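Local coordinates for protein multicopper oxidase (Uncultured bacterium, PDB 4E9X) that probably couples the one-electron oxidation of reducing substrates to the reduction of dioxygen to water at its copper centres, as laccase-like multicopper oxidases do, at residues 177-182 with 289-294; 98-103 with 234-239; 147-152 with 164-169; 137-142 with 299-304. All blocks are in the same frame, centred on the assembly; numbering follows the deposited sequence. Where two conformers were deposited one is given.

Overall arrangement
The four contacts are spread over a chain built from two cupredoxin domains. Contact 2 joins the first domain to the second and lies beside the metals, the side chain of Trp102 being about 4 Å from a copper ion; Thr178 in contact 1 and Trp147 in contact 3 are each about 13 Å from one. Contacts 2, 3 and 4 all reach the sheet that contains strands 138-147 and 236-243. Contacts 1 and 4, with centres 14 Å apart, touch directly where Asn294 ND2 meets Ser300 OG at 2.9 Å. Contact 3 lies on the far side of the chain's centre from contact 4, 29 Å between centres.

Contact 1: 177-182 with 289-294; sequences LTQPLR and KDYDPN
Tyr291 and Arg182 run past each other in opposite directions with their flat groups stacked, guanidinium and ring planes only 13° apart. Arg182 CZ stands 3.8 Å from the centroid of the Tyr291 ring, over its face, which makes a cation-pi pair, and Arg182 CD adds a CH-pi contact on that face. The Arg182 chain, extended from CG to NE, reaches over the ring from its hydroxyl end to CG. The guanidinium has further partners: NE forms a salt bridge with Glu274, and NH2 reaches Lys289 O through a water. This layer packs the long loop after strand 270-275 against the start of strand 181-183, an outermost strand of a sheet in the second cupredoxin domain. Beside it the bent side chain of Gln179 (chi2 -85°) uses both ends of its amide on the loop backbone. Gln179 NE2 donates to Asp290 O at 3.0 Å, nearly within the amide plane, while Asp292 N reaches Gln179 OE1 at 3.0 Å from above the carbonyl plane. Pro180 CG rests 3.9 Å from Tyr291 CD1, and Pro180 O lies at the ring edge. Lys289 folds back so that NZ donates to Thr178 O at 2.9 Å, nearly in line with the carbonyl bond (C=O...N 176°); Pro176 O is a second acceptor for the same ammonium.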
loop_
_atom_site.group_PDB
_atom_site.type_symbol
_atom_site.label_atom_id
_atom_site.label_comp_id
_atom_site.label_asym_id
_atom_site.label_seq_id
_atom_site.Cartn_x
_atom_site.Cartn_y
_atom_site.Cartn_z
ATOM N N LEU A 177 -18.328 -18.126 5.147
ATOM C CA LEU A 177 -17.880 -19.422 4.593
ATOM C C LEU A 177 -16.415 -19.689 4.852
ATOM O O LEU A 177 -15.919 -20.781 4.534
ATOM C CB LEU A 177 -18.189 -19.535 3.108
ATOM C CG LEU A 177 -19.686 -19.455 2.748
ATOM C CD1 LEU A 177 -19.871 -19.696 1.245
ATOM C CD2 LEU A 177 -20.502 -20.420 3.601
ATOM N N THR A 178 -15.686 -18.739 5.406
ATOM C CA THR A 178 -14.342 -19.003 5.920
ATOM C C THR A 178 -14.460 -19.909 7.146
ATOM O O THR A 178 -15.542 -20.315 7.553
ATOM C CB THR A 178 -13.658 -17.665 6.255
ATOM O OG1 THR A 178 -14.598 -16.980 7.080
ATOM C CG2 THR A 178 -13.401 -16.810 5.039
ATOM N N GLN A 179 -13.319 -20.239 7.741
ATOM C CA GLN A 179 -13.278 -21.128 8.921
ATOM C C GLN A 179 -12.455 -20.440 10.009
ATOM O O GLN A 179 -11.534 -19.659 9.697
ATOM C CB GLN A 179 -12.578 -22.449 8.552
ATOM C CG GLN A 179 -13.414 -23.261 7.569
ATOM C CD GLN A 179 -14.451 -24.100 8.276
ATOM O OE1 GLN A 179 -14.366 -24.283 9.485
ATOM N NE2 GLN A 179 -15.414 -24.572 7.501
ATOM N N PRO A 180 -12.724 -20.772 11.243
ATOM C CA PRO A 180 -11.938 -20.228 12.346
ATOM C C PRO A 180 -10.544 -20.802 12.381
ATOM O O PRO A 180 -10.249 -21.901 11.891
ATOM C CB PRO A 180 -12.725 -20.709 13.612
ATOM C CG PRO A 180 -13.479 -21.947 13.148
ATOM C CD PRO A 180 -13.821 -21.661 11.694
ATOM N N LEU A 181 -9.663 -20.034 13.017
ATOM C CA LEU A 181 -8.271 -20.423 13.309
ATOM C C LEU A 181 -8.290 -20.848 14.774
ATOM O O LEU A 181 -8.335 -20.002 15.695
ATOM C CB LEU A 181 -7.347 -19.246 13.001
ATOM C CG LEU A 181 -5.856 -19.468 12.810
ATOM C CD1 LEU A 181 -5.159 -18.209 12.293
ATOM C CD2 LEU A 181 -5.203 -19.931 14.103
ATOM N N ARG A 182 -8.321 -22.173 15.022
ATOM C CA ARG A 182 -8.485 -22.699 16.376
ATOM C C ARG A 182 -7.135 -22.933 17.020
ATOM O O ARG A 182 -6.262 -23.606 16.440
ATOM C CB ARG A 182 -9.333 -23.998 16.385
ATOM C CG ARG A 182 -10.770 -23.657 15.977
ATOM C CD ARG A 182 -11.696 -24.844 16.236
ATOM N NE ARG A 182 -13.064 -24.507 15.949
ATOM C CZ ARG A 182 -14.043 -25.383 15.852
ATOM N NH1 ARG A 182 -13.822 -26.669 15.978
ATOM N NH2 ARG A 182 -15.292 -24.970 15.580
ATOM N N LYS A 289 -20.273 -24.382 14.044
ATOM C CA LYS A 289 -19.664 -24.372 12.687
ATOM C C LYS A 289 -19.328 -25.744 12.195
ATOM O O LYS A 289 -18.796 -26.555 12.964
ATOM C CB LYS A 289 -18.387 -23.551 12.835
ATOM C CG LYS A 289 -17.550 -23.364 11.580
ATOM C CD LYS A 289 -18.372 -22.711 10.430
ATOM C CE LYS A 289 -17.382 -22.026 9.525
ATOM N NZ LYS A 289 -18.085 -21.429 8.356
ATOM N N ASP A 290 -19.584 -26.062 10.951
ATOM C CA ASP A 290 -19.093 -27.310 10.326
ATOM C C ASP A 290 -17.614 -27.075 10.020
ATOM O O ASP A 290 -17.260 -26.492 8.986
ATOM C CB ASP A 290 -19.918 -27.619 9.105
ATOM C CG ASP A 290 -19.553 -28.887 8.376
ATOM O OD1 ASP A 290 -18.542 -29.551 8.724
ATOM O OD2 ASP A 290 -20.322 -29.236 7.432
ATOM N N TYR A 291 -16.752 -27.513 10.934
ATOM C CA TYR A 291 -15.368 -27.100 10.948
ATOM C C TYR A 291 -14.443 -27.860 10.013
ATOM O O TYR A 291 -14.513 -29.100 9.912
ATOM C CB TYR A 291 -14.890 -27.317 12.395
ATOM C CG TYR A 291 -13.442 -26.998 12.658
ATOM C CD1 TYR A 291 -12.899 -25.744 12.414
ATOM C CD2 TYR A 291 -12.606 -27.970 13.187
ATOM C CE1 TYR A 291 -11.547 -25.497 12.672
ATOM C CE2 TYR A 291 -11.270 -27.768 13.479
ATOM C CZ TYR A 291 -10.754 -26.504 13.205
ATOM O OH TYR A 291 -9.437 -26.250 13.507
ATOM N N ASP A 292 -13.542 -27.131 9.370
ATOM C CA ASP A 292 -12.470 -27.674 8.546
ATOM C C ASP A 292 -11.103 -27.361 9.186
ATOM O O ASP A 292 -10.631 -26.231 9.077
ATOM C CB ASP A 292 -12.527 -27.049 7.155
ATOM C CG ASP A 292 -11.398 -27.492 6.281
ATOM O OD1 ASP A 292 -10.637 -28.407 6.662
ATOM O OD2 ASP A 292 -11.259 -26.883 5.159
ATOM N N PRO A 293 -10.454 -28.332 9.813
ATOM C CA PRO A 293 -9.169 -28.031 10.491
ATOM C C PRO A 293 -8.058 -27.700 9.503
ATOM O O PRO A 293 -6.966 -27.270 9.945
ATOM C CB PRO A 293 -8.835 -29.300 11.245
ATOM C CG PRO A 293 -9.661 -30.386 10.611
ATOM C CD PRO A 293 -10.876 -29.738 9.955
ATOM N N ASN A 294 -8.247 -27.955 8.207
ATOM C CA ASN A 294 -7.211 -27.698 7.219
ATOM C C ASN A 294 -7.491 -26.522 6.306
ATOM O O ASN A 294 -6.847 -26.407 5.255
ATOM C CB ASN A 294 -7.013 -28.964 6.345
ATOM C CG ASN A 294 -5.629 -29.039 5.747
ATOM O OD1 ASN A 294 -4.626 -28.676 6.371
ATOM N ND2 ASN A 294 -5.570 -29.581 4.523
HETATM O O HOH W 1 -9.231 -23.972 10.232
HETATM O O HOH W 2 -7.906 -24.154 12.828
HETATM O O HOH W 3 -17.628 -26.551 15.529
#

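Contact 2: 98-103 with 234-239; sequences IGTLWY and GERYDV
The interface between the two cupredoxin domains brings Thr100, at a corner of the chain, and Trp102 of strand 101-104 against Arg236 and Asp238 of strand 236-243. Arg236 grips Thr100 O side-on with two nitrogens: NE at 2.9 Å and NH2 at 3.2 Å, the oxygen lying close to the guanidinium plane. Bends at chi2 (84°) and chi3 (62°) curl the chain back, and Arg236 NH1 donates to Gly234 O at 2.8 Å. NH2 also forms a salt bridge with Asp227 of a second subunit, so one guanidinium links both domains and a neighbouring chain. Alongside the Arg236 side chain lies the Trp102 indole, its CD1 3.5 Å from Arg236 CD; the same indole meets the rings of His62 and His104, both copper ligands, which places this contact in the second shell of the metal site. Thr100 OG1 donates to the syn lone pair of Asp238 OD1 at 2.7 Å and is met by Arg192, while a water joins Thr100 N to Asp238 OD2, which also pairs with Lys190.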
loop_
_atom_site.group_PDB
_atom_site.type_symbol
_atom_site.label_atom_id
_atom_site.label_comp_id
_atom_site.label_asym_id
_atom_site.label_seq_id
_atom_site.Cartn_x
_atom_site.Cartn_y
_atom_site.Cartn_z
ATOM N N ILE A 98 14.789 -20.170 -0.058
ATOM C CA ILE A 98 13.961 -20.640 1.045
ATOM C C ILE A 98 12.718 -19.780 1.204
ATOM O O ILE A 98 12.595 -18.642 0.764
ATOM C CB ILE A 98 14.815 -20.605 2.333
ATOM C CG1 ILE A 98 15.231 -19.175 2.740
ATOM C CG2 ILE A 98 16.030 -21.500 2.209
ATOM C CD1 ILE A 98 16.103 -19.040 3.975
ATOM N N GLY A 99 11.789 -20.362 1.974
ATOM C CA GLY A 99 10.707 -19.587 2.604
ATOM C C GLY A 99 9.354 -19.775 1.965
ATOM O O GLY A 99 9.082 -20.718 1.199
ATOM N N THR A 100 8.487 -18.793 2.244
ATOM C CA THR A 100 7.157 -18.774 1.717
ATOM C C THR A 100 7.166 -18.273 0.268
ATOM O O THR A 100 7.268 -17.056 0.019
ATOM C CB THR A 100 6.278 -17.821 2.541
ATOM O OG1 THR A 100 6.384 -18.197 3.922
ATOM C CG2 THR A 100 4.821 -17.904 2.107
ATOM N N LEU A 101 7.042 -19.222 -0.656
ATOM C CA LEU A 101 6.932 -18.894 -2.078
ATOM C C LEU A 101 5.536 -19.245 -2.563
ATOM O O LEU A 101 4.672 -19.694 -1.770
ATOM C CB LEU A 101 7.982 -19.684 -2.896
ATOM C CG LEU A 101 9.386 -19.710 -2.274
ATOM C CD1 LEU A 101 10.362 -20.423 -3.218
ATOM C CD2 LEU A 101 9.913 -18.343 -1.947
ATOM N N TRP A 102 5.267 -19.053 -3.849
ATOM C CA TRP A 102 3.948 -19.452 -4.373
ATOM C C TRP A 102 4.071 -19.689 -5.861
ATOM O O TRP A 102 5.123 -19.458 -6.433
ATOM C CB TRP A 102 2.892 -18.439 -4.033
ATOM C CG TRP A 102 2.968 -17.031 -4.560
ATOM C CD1 TRP A 102 3.990 -16.145 -4.428
ATOM C CD2 TRP A 102 1.916 -16.367 -5.280
ATOM N NE1 TRP A 102 3.626 -14.947 -5.047
ATOM C CE2 TRP A 102 2.370 -15.061 -5.573
ATOM C CE3 TRP A 102 0.622 -16.728 -5.711
ATOM C CZ2 TRP A 102 1.570 -14.155 -6.279
ATOM C CZ3 TRP A 102 -0.163 -15.833 -6.408
ATOM C CH2 TRP A 102 0.319 -14.534 -6.697
ATOM N N TYR A 103 3.001 -20.159 -6.465
ATOM C CA TYR A 103 3.068 -20.480 -7.886
ATOM C C TYR A 103 1.738 -19.994 -8.472
ATOM O O TYR A 103 0.697 -19.976 -7.784
ATOM C CB TYR A 103 3.382 -21.978 -8.164
ATOM C CG TYR A 103 2.282 -22.897 -7.640
ATOM C CD1 TYR A 103 1.174 -23.228 -8.416
ATOM C CD2 TYR A 103 2.368 -23.426 -6.356
ATOM C CE1 TYR A 103 0.173 -24.065 -7.928
ATOM C CE2 TYR A 103 1.367 -24.267 -5.831
ATOM C CZ TYR A 103 0.300 -24.560 -6.623
ATOM O OH TYR A 103 -0.729 -25.382 -6.173
ATOM N N GLY A 234 1.521 -10.046 -4.996
ATOM C CA GLY A 234 2.829 -10.638 -5.160
ATOM C C GLY A 234 3.573 -10.886 -3.858
ATOM O O GLY A 234 4.410 -11.790 -3.793
ATOM N N GLU A 235 3.248 -10.073 -2.832
ATOM C CA GLU A 235 4.037 -10.117 -1.608
ATOM C C GLU A 235 3.687 -11.285 -0.699
ATOM O O GLU A 235 2.568 -11.772 -0.735
ATOM C CB GLU A 235 3.805 -8.859 -0.769
ATOM C CG GLU A 235 4.159 -7.546 -1.499
ATOM C CD GLU A 235 4.132 -6.452 -0.433
ATOM O OE1 GLU A 235 3.024 -6.002 -0.162
ATOM O OE2 GLU A 235 5.156 -6.128 0.174
ATOM N N ARG A 236 4.644 -11.671 0.143
ATOM C CA ARG A 236 4.305 -12.510 1.297
ATOM C C ARG A 236 4.915 -11.874 2.534
ATOM O O ARG A 236 5.980 -11.250 2.510
ATOM C CB ARG A 236 4.821 -13.959 1.147
ATOM C CG ARG A 236 4.033 -14.767 0.114
ATOM C CD ARG A 236 4.511 -14.573 -1.320
ATOM N NE ARG A 236 5.888 -15.013 -1.469
ATOM C CZ ARG A 236 6.855 -14.365 -2.148
ATOM N NH1 ARG A 236 6.642 -13.236 -2.807
ATOM N NH2 ARG A 236 8.093 -14.896 -2.156
ATOM N N TYR A 237 4.194 -12.046 3.651
ATOM C CA TYR A 237 4.726 -11.718 4.963
ATOM C C TYR A 237 4.529 -12.921 5.877
ATOM O O TYR A 237 3.425 -13.490 5.862
ATOM C CB TYR A 237 4.005 -10.502 5.591
ATOM C CG TYR A 237 4.412 -9.244 4.848
ATOM C CD1 TYR A 237 5.534 -8.506 5.284
ATOM C CD2 TYR A 237 3.706 -8.786 3.721
ATOM C CE1 TYR A 237 5.934 -7.335 4.608
ATOM C CE2 TYR A 237 4.097 -7.638 3.057
ATOM C CZ TYR A 237 5.213 -6.929 3.501
ATOM O OH TYR A 237 5.613 -5.773 2.824
ATOM N N ASP A 238 5.544 -13.288 6.675
ATOM C CA ASP A 238 5.348 -14.278 7.710
ATOM C C ASP A 238 5.390 -13.565 9.035
ATOM O O ASP A 238 6.248 -12.708 9.260
ATOM C CB ASP A 238 6.440 -15.346 7.744
ATOM C CG ASP A 238 6.686 -16.216 6.526
ATOM O OD1 ASP A 238 6.148 -15.950 5.433
ATOM O OD2 ASP A 238 7.412 -17.207 6.706
ATOM N N VAL A 239 4.468 -13.959 9.925
ATOM C CA VAL A 239 4.436 -13.380 11.260
ATOM C C VAL A 239 4.334 -14.538 12.270
ATOM O O VAL A 239 4.028 -15.682 11.929
ATOM C CB VAL A 239 3.233 -12.434 11.452
ATOM C CG1 VAL A 239 3.242 -11.340 10.356
ATOM C CG2 VAL A 239 1.894 -13.195 11.473
HETATM O O HOH W 4 9.354 -17.809 4.909
#

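Contact 3: 147-152 with 164-169; sequences WESAVA and VADYFS
Trp147 and Tyr167 form an antiparallel hydrogen-bonded pair, with CA atoms 5.0 Å apart, where the end of strand 138-147 meets the edge strand 167-170 of a cupredoxin sheet. A classic beta bulge interrupts the pairing: Asp166 and Tyr167 both face Trp147, and Trp147 O accepts from both of their amides, at 3.0 Å from Asp166 N and 3.2 Å from Tyr167 N. Trp147 N returns a bond to Tyr167 O. Trp147 and Tyr167 put their side chains on the same face of the sheet, where their CB atoms come within 4.1 Å and strands 3-18 and 21-28 of the first domain pack over them; the Trp147 indole meets the ring of Tyr23 edge-to-face. Beyond the bulge the chain after Trp147 turns into a short 3-10 segment, whose beginning is held by the Asp166 carboxylate. Asp166 CG lies between the backbone N and the carbonyl carbon (chi1 51°), and the group takes two bonds from one residue: Ser149 N to OD1 at 2.9 Å and Ser149 OG to OD2 at 2.6 Å, each on a syn lone pair. Ser149 CB also packs against Tyr167 CE2. At the other end of the pairing, the indole N-H of Trp147 points almost straight at Ser169, NE1 to OG 2.8 Å with an angle of 169° at the hydrogen and the oxygen close to the ring plane.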
loop_
_atom_site.group_PDB
_atom_site.type_symbol
_atom_site.label_atom_id
_atom_site.label_comp_id
_atom_site.label_asym_id
_atom_site.label_seq_id
_atom_site.Cartn_x
_atom_site.Cartn_y
_atom_site.Cartn_z
ATOM N N TRP A 147 -12.727 -10.855 -6.184
ATOM C CA TRP A 147 -13.579 -11.512 -7.175
ATOM C C TRP A 147 -14.509 -10.460 -7.782
ATOM O O TRP A 147 -14.959 -9.571 -7.091
ATOM C CB TRP A 147 -14.451 -12.614 -6.577
ATOM C CG TRP A 147 -13.606 -13.606 -5.798
ATOM C CD1 TRP A 147 -13.234 -13.464 -4.477
ATOM C CD2 TRP A 147 -13.022 -14.809 -6.261
ATOM N NE1 TRP A 147 -12.442 -14.546 -4.091
ATOM C CE2 TRP A 147 -12.304 -15.377 -5.172
ATOM C CE3 TRP A 147 -13.034 -15.458 -7.519
ATOM C CZ2 TRP A 147 -11.603 -16.590 -5.291
ATOM C CZ3 TRP A 147 -12.322 -16.659 -7.586
ATOM C CH2 TRP A 147 -11.619 -17.223 -6.505
ATOM N N GLU A 148 -14.802 -10.631 -9.072
ATOM C CA GLU A 148 -15.692 -9.709 -9.798
ATOM C C GLU A 148 -16.950 -10.465 -10.180
ATOM O O GLU A 148 -16.914 -11.285 -11.104
ATOM C CB GLU A 148 -14.988 -9.227 -11.072
ATOM C CG GLU A 148 -13.718 -8.456 -10.708
ATOM C CD GLU A 148 -12.738 -8.299 -11.833
ATOM O OE1 GLU A 148 -13.117 -8.725 -12.949
ATOM O OE2 GLU A 148 -11.619 -7.794 -11.687
ATOM N N SER A 149 -18.063 -10.266 -9.490
ATOM C CA SER A 149 -19.219 -11.128 -9.718
ATOM C C SER A 149 -19.744 -11.055 -11.148
ATOM O O SER A 149 -20.333 -12.064 -11.595
ATOM C CB SER A 149 -20.353 -10.788 -8.723
ATOM O OG SER A 149 -20.906 -9.516 -8.973
ATOM N N ALA A 150 -19.543 -9.943 -11.848
ATOM C CA ALA A 150 -20.110 -9.887 -13.203
ATOM C C ALA A 150 -19.529 -10.923 -14.147
ATOM O O ALA A 150 -20.132 -11.239 -15.174
ATOM C CB ALA A 150 -19.876 -8.507 -13.802
ATOM N N VAL A 151 -18.321 -11.378 -13.832
ATOM C CA VAL A 151 -17.701 -12.362 -14.753
ATOM C C VAL A 151 -17.595 -13.729 -14.122
ATOM O O VAL A 151 -16.800 -14.576 -14.596
ATOM C CB VAL A 151 -16.329 -11.866 -15.251
ATOM C CG1 VAL A 151 -16.604 -10.538 -15.953
ATOM C CG2 VAL A 151 -15.264 -11.744 -14.143
ATOM N N ALA A 152 -18.375 -13.999 -13.084
ATOM C CA ALA A 152 -18.288 -15.303 -12.431
ATOM C C ALA A 152 -18.493 -16.471 -13.372
ATOM O O ALA A 152 -17.912 -17.559 -13.182
ATOM C CB ALA A 152 -19.326 -15.381 -11.289
ATOM N N VAL A 164 -15.596 -4.487 -11.649
ATOM C CA VAL A 164 -15.779 -4.127 -10.237
ATOM C C VAL A 164 -15.535 -5.330 -9.358
ATOM O O VAL A 164 -16.278 -6.303 -9.472
ATOM C CB VAL A 164 -17.202 -3.611 -9.959
ATOM C CG1 VAL A 164 -17.295 -3.239 -8.497
ATOM C CG2 VAL A 164 -17.474 -2.446 -10.903
ATOM N N ALA A 165 -14.535 -5.267 -8.476
ATOM C CA ALA A 165 -14.254 -6.352 -7.493
ATOM C C ALA A 165 -15.181 -6.114 -6.322
ATOM O O ALA A 165 -15.028 -5.118 -5.628
ATOM C CB ALA A 165 -12.778 -6.388 -7.118
ATOM N N ASP A 166 -16.168 -6.999 -6.161
ATOM C CA ASP A 166 -17.205 -6.799 -5.191
ATOM C C ASP A 166 -17.279 -7.943 -4.175
ATOM O O ASP A 166 -18.107 -7.883 -3.257
ATOM C CB ASP A 166 -18.574 -6.594 -5.837
ATOM C CG ASP A 166 -18.946 -7.652 -6.866
ATOM O OD1 ASP A 166 -18.139 -8.511 -7.225
ATOM O OD2 ASP A 166 -20.110 -7.611 -7.357
ATOM N N TYR A 167 -16.404 -8.931 -4.271
ATOM C CA TYR A 167 -16.289 -9.960 -3.239
ATOM C C TYR A 167 -14.793 -10.185 -2.969
ATOM O O TYR A 167 -13.935 -9.894 -3.773
ATOM C CB TYR A 167 -16.935 -11.277 -3.606
ATOM C CG TYR A 167 -18.448 -11.283 -3.701
ATOM C CD1 TYR A 167 -19.222 -11.871 -2.722
ATOM C CD2 TYR A 167 -19.059 -10.721 -4.840
ATOM C CE1 TYR A 167 -20.638 -11.897 -2.820
ATOM C CE2 TYR A 167 -20.455 -10.750 -4.930
ATOM C CZ TYR A 167 -21.241 -11.333 -3.942
ATOM O OH TYR A 167 -22.621 -11.338 -4.077
ATOM N N PHE A 168 -14.524 -10.611 -1.741
ATOM C CA PHE A 168 -13.162 -10.650 -1.154
ATOM C C PHE A 168 -12.963 -11.912 -0.328
ATOM O O PHE A 168 -13.941 -12.358 0.289
ATOM C CB PHE A 168 -12.885 -9.386 -0.310
ATOM C CG PHE A 168 -13.238 -8.110 -1.069
ATOM C CD1 PHE A 168 -12.275 -7.536 -1.900
ATOM C CD2 PHE A 168 -14.517 -7.566 -0.986
ATOM C CE1 PHE A 168 -12.613 -6.422 -2.651
ATOM C CE2 PHE A 168 -14.848 -6.442 -1.757
ATOM C CZ PHE A 168 -13.883 -5.896 -2.586
ATOM N N SER A 169 -11.769 -12.483 -0.282
ATOM C CA SER A 169 -11.658 -13.757 0.393
ATOM C C SER A 169 -10.281 -13.979 0.990
ATOM O O SER A 169 -9.276 -13.353 0.629
ATOM C CB SER A 169 -11.956 -14.910 -0.595
ATOM O OG SER A 169 -11.051 -14.821 -1.731
HETATM O O HOH W 5 -18.355 -7.392 -10.963
#

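Contact 4: 137-142 with 299-304; sequences TKDVIM and ESLKQG
Strand residues 138-142 pass a turn of chain at 299-302 that has helical backbone angles, coming nearest at Asp139 and Leu301, whose CA atoms are 6.7 Å apart. No hydrogen bond joins the two segments. Leu301 carries the contact. Its CD1 methyl lies 3.6 Å from Asp139 O and 3.7 Å from Asp139 CG, the two side chains crossing at about a right angle. Two residues along, on the same side of the strand, Ile141 CD1 meets Leu301 CD1 at 3.9 Å. Leu36 of strand 36-40 touches both Ile141 and Leu301, so Leu301 packs against both a second-domain sheet and a strand of the first cupredoxin domain. The turn is braced internally: Lys302 N donates to Glu299 O at 3.0 Å, and Lys302 NZ pairs with Glu299 OE2 at 3.5 Å. Asp139 OD1 forms a salt bridge with Arg192, and its backbone O is bonded to Ser298 OG. The carboxylate and the backbone O of Asp139 thus have polar partners beyond the two segments, while Leu301 offers them only methyl carbon. This implies that the direct contact between 137-142 and 299-304 is van der Waals and apolar, whereas directed bonds from this loop to the strand come from Ser298 and Phe296.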
loop_
_atom_site.group_PDB
_atom_site.type_symbol
_atom_site.label_atom_id
_atom_site.label_comp_id
_atom_site.label_asym_id
_atom_site.label_seq_id
_atom_site.Cartn_x
_atom_site.Cartn_y
_atom_site.Cartn_z
ATOM N N THR A 137 4.030 -24.111 16.794
ATOM C CA THR A 137 3.173 -25.273 17.009
ATOM C C THR A 137 2.066 -25.338 15.965
ATOM O O THR A 137 1.412 -26.373 15.826
ATOM C CB THR A 137 2.545 -25.289 18.405
ATOM O OG1 THR A 137 1.736 -24.123 18.495
ATOM C CG2 THR A 137 3.640 -25.244 19.488
ATOM N N LYS A 138 1.890 -24.280 15.184
ATOM C CA LYS A 138 0.841 -24.290 14.161
ATOM C C LYS A 138 1.265 -23.343 13.042
ATOM O O LYS A 138 1.680 -22.225 13.358
ATOM C CB LYS A 138 -0.467 -23.801 14.761
ATOM C CG LYS A 138 -1.668 -24.011 13.816
ATOM C CD LYS A 138 -2.892 -23.306 14.382
ATOM C CE LYS A 138 -3.288 -23.798 15.786
ATOM N NZ LYS A 138 -3.479 -25.277 15.736
ATOM N N ASP A 139 1.179 -23.805 11.813
ATOM C CA ASP A 139 1.576 -23.055 10.612
ATOM C C ASP A 139 0.338 -22.837 9.800
ATOM O O ASP A 139 -0.450 -23.785 9.647
ATOM C CB ASP A 139 2.687 -23.874 9.918
ATOM C CG ASP A 139 3.489 -23.137 8.882
ATOM O OD1 ASP A 139 3.216 -21.976 8.544
ATOM O OD2 ASP A 139 4.455 -23.781 8.389
ATOM N N VAL A 140 0.121 -21.616 9.335
ATOM C CA VAL A 140 -1.137 -21.148 8.768
ATOM C C VAL A 140 -0.867 -20.390 7.476
ATOM O O VAL A 140 -0.098 -19.448 7.470
ATOM C CB VAL A 140 -1.791 -20.186 9.794
ATOM C CG1 VAL A 140 -3.063 -19.502 9.295
ATOM C CG2 VAL A 140 -2.076 -20.953 11.113
ATOM N N ILE A 141 -1.557 -20.794 6.417
ATOM C CA ILE A 141 -1.468 -20.105 5.111
ATOM C C ILE A 141 -2.719 -19.320 4.887
ATOM O O ILE A 141 -3.822 -19.884 4.953
ATOM C CB ILE A 141 -1.231 -21.150 4.004
ATOM C CG1 ILE A 141 0.258 -21.602 4.025
ATOM C CG2 ILE A 141 -1.633 -20.643 2.608
ATOM C CD1 ILE A 141 0.567 -22.823 3.184
ATOM N N MET A 142 -2.578 -18.037 4.569
ATOM C CA MET A 142 -3.692 -17.135 4.242
ATOM C C MET A 142 -3.441 -16.442 2.908
ATOM O O MET A 142 -2.619 -15.510 2.817
ATOM C CB MET A 142 -3.892 -16.050 5.318
ATOM C CG MET A 142 -4.364 -16.688 6.650
ATOM S SD MET A 142 -4.936 -15.385 7.736
ATOM C CE MET A 142 -5.175 -16.230 9.297
ATOM N N GLU A 299 -2.994 -28.653 8.781
ATOM C CA GLU A 299 -2.760 -30.108 8.955
ATOM C C GLU A 299 -1.819 -30.597 7.861
ATOM O O GLU A 299 -0.844 -31.316 8.136
ATOM C CB GLU A 299 -4.090 -30.869 8.948
ATOM C CG GLU A 299 -4.936 -30.476 10.172
ATOM C CD GLU A 299 -4.205 -30.698 11.498
ATOM O OE1 GLU A 299 -3.445 -31.668 11.771
ATOM O OE2 GLU A 299 -4.342 -29.841 12.391
ATOM N N SER A 300 -2.040 -30.196 6.610
ATOM C CA SER A 300 -1.118 -30.628 5.541
ATOM C C SER A 300 0.317 -30.203 5.831
ATOM O O SER A 300 1.212 -30.983 5.465
ATOM C CB SER A 300 -1.516 -29.996 4.196
ATOM O OG SER A 300 -2.836 -30.370 3.834
ATOM N N LEU A 301 0.505 -29.019 6.421
ATOM C CA LEU A 301 1.855 -28.540 6.690
ATOM C C LEU A 301 2.588 -29.425 7.679
ATOM O O LEU A 301 3.827 -29.326 7.708
ATOM C CB LEU A 301 1.800 -27.089 7.198
ATOM C CG LEU A 301 1.585 -26.111 6.054
ATOM C CD1 LEU A 301 1.092 -24.764 6.549
ATOM C CD2 LEU A 301 2.900 -25.854 5.283
ATOM N N LYS A 302 1.918 -30.272 8.463
ATOM C CA LYS A 302 2.549 -31.170 9.424
ATOM C C LYS A 302 2.830 -32.532 8.836
ATOM O O LYS A 302 3.433 -33.377 9.546
ATOM C CB LYS A 302 1.559 -31.407 10.594
ATOM C CG LYS A 302 1.306 -30.155 11.395
ATOM C CD LYS A 302 0.757 -30.656 12.733
ATOM C CE LYS A 302 -0.743 -30.495 12.664
ATOM N NZ LYS A 302 -1.077 -29.482 13.735
ATOM N N GLN A 303 2.373 -32.774 7.586
ATOM C CA GLN A 303 2.392 -34.169 7.106
ATOM C C GLN A 303 3.578 -34.526 6.243
ATOM O O GLN A 303 3.495 -35.527 5.528
ATOM C CB GLN A 303 1.049 -34.400 6.364
ATOM C CG GLN A 303 -0.137 -34.399 7.348
ATOM C CD GLN A 303 -1.495 -34.375 6.694
ATOM O OE1 GLN A 303 -1.542 -34.398 5.463
ATOM N NE2 GLN A 303 -2.571 -34.327 7.488
ATOM N N GLY A 304 4.667 -33.785 6.341
ATOM C CA GLY A 304 5.921 -34.120 5.635
ATOM C C GLY A 304 5.972 -33.455 4.259
ATOM O O GLY A 304 5.092 -32.731 3.760
#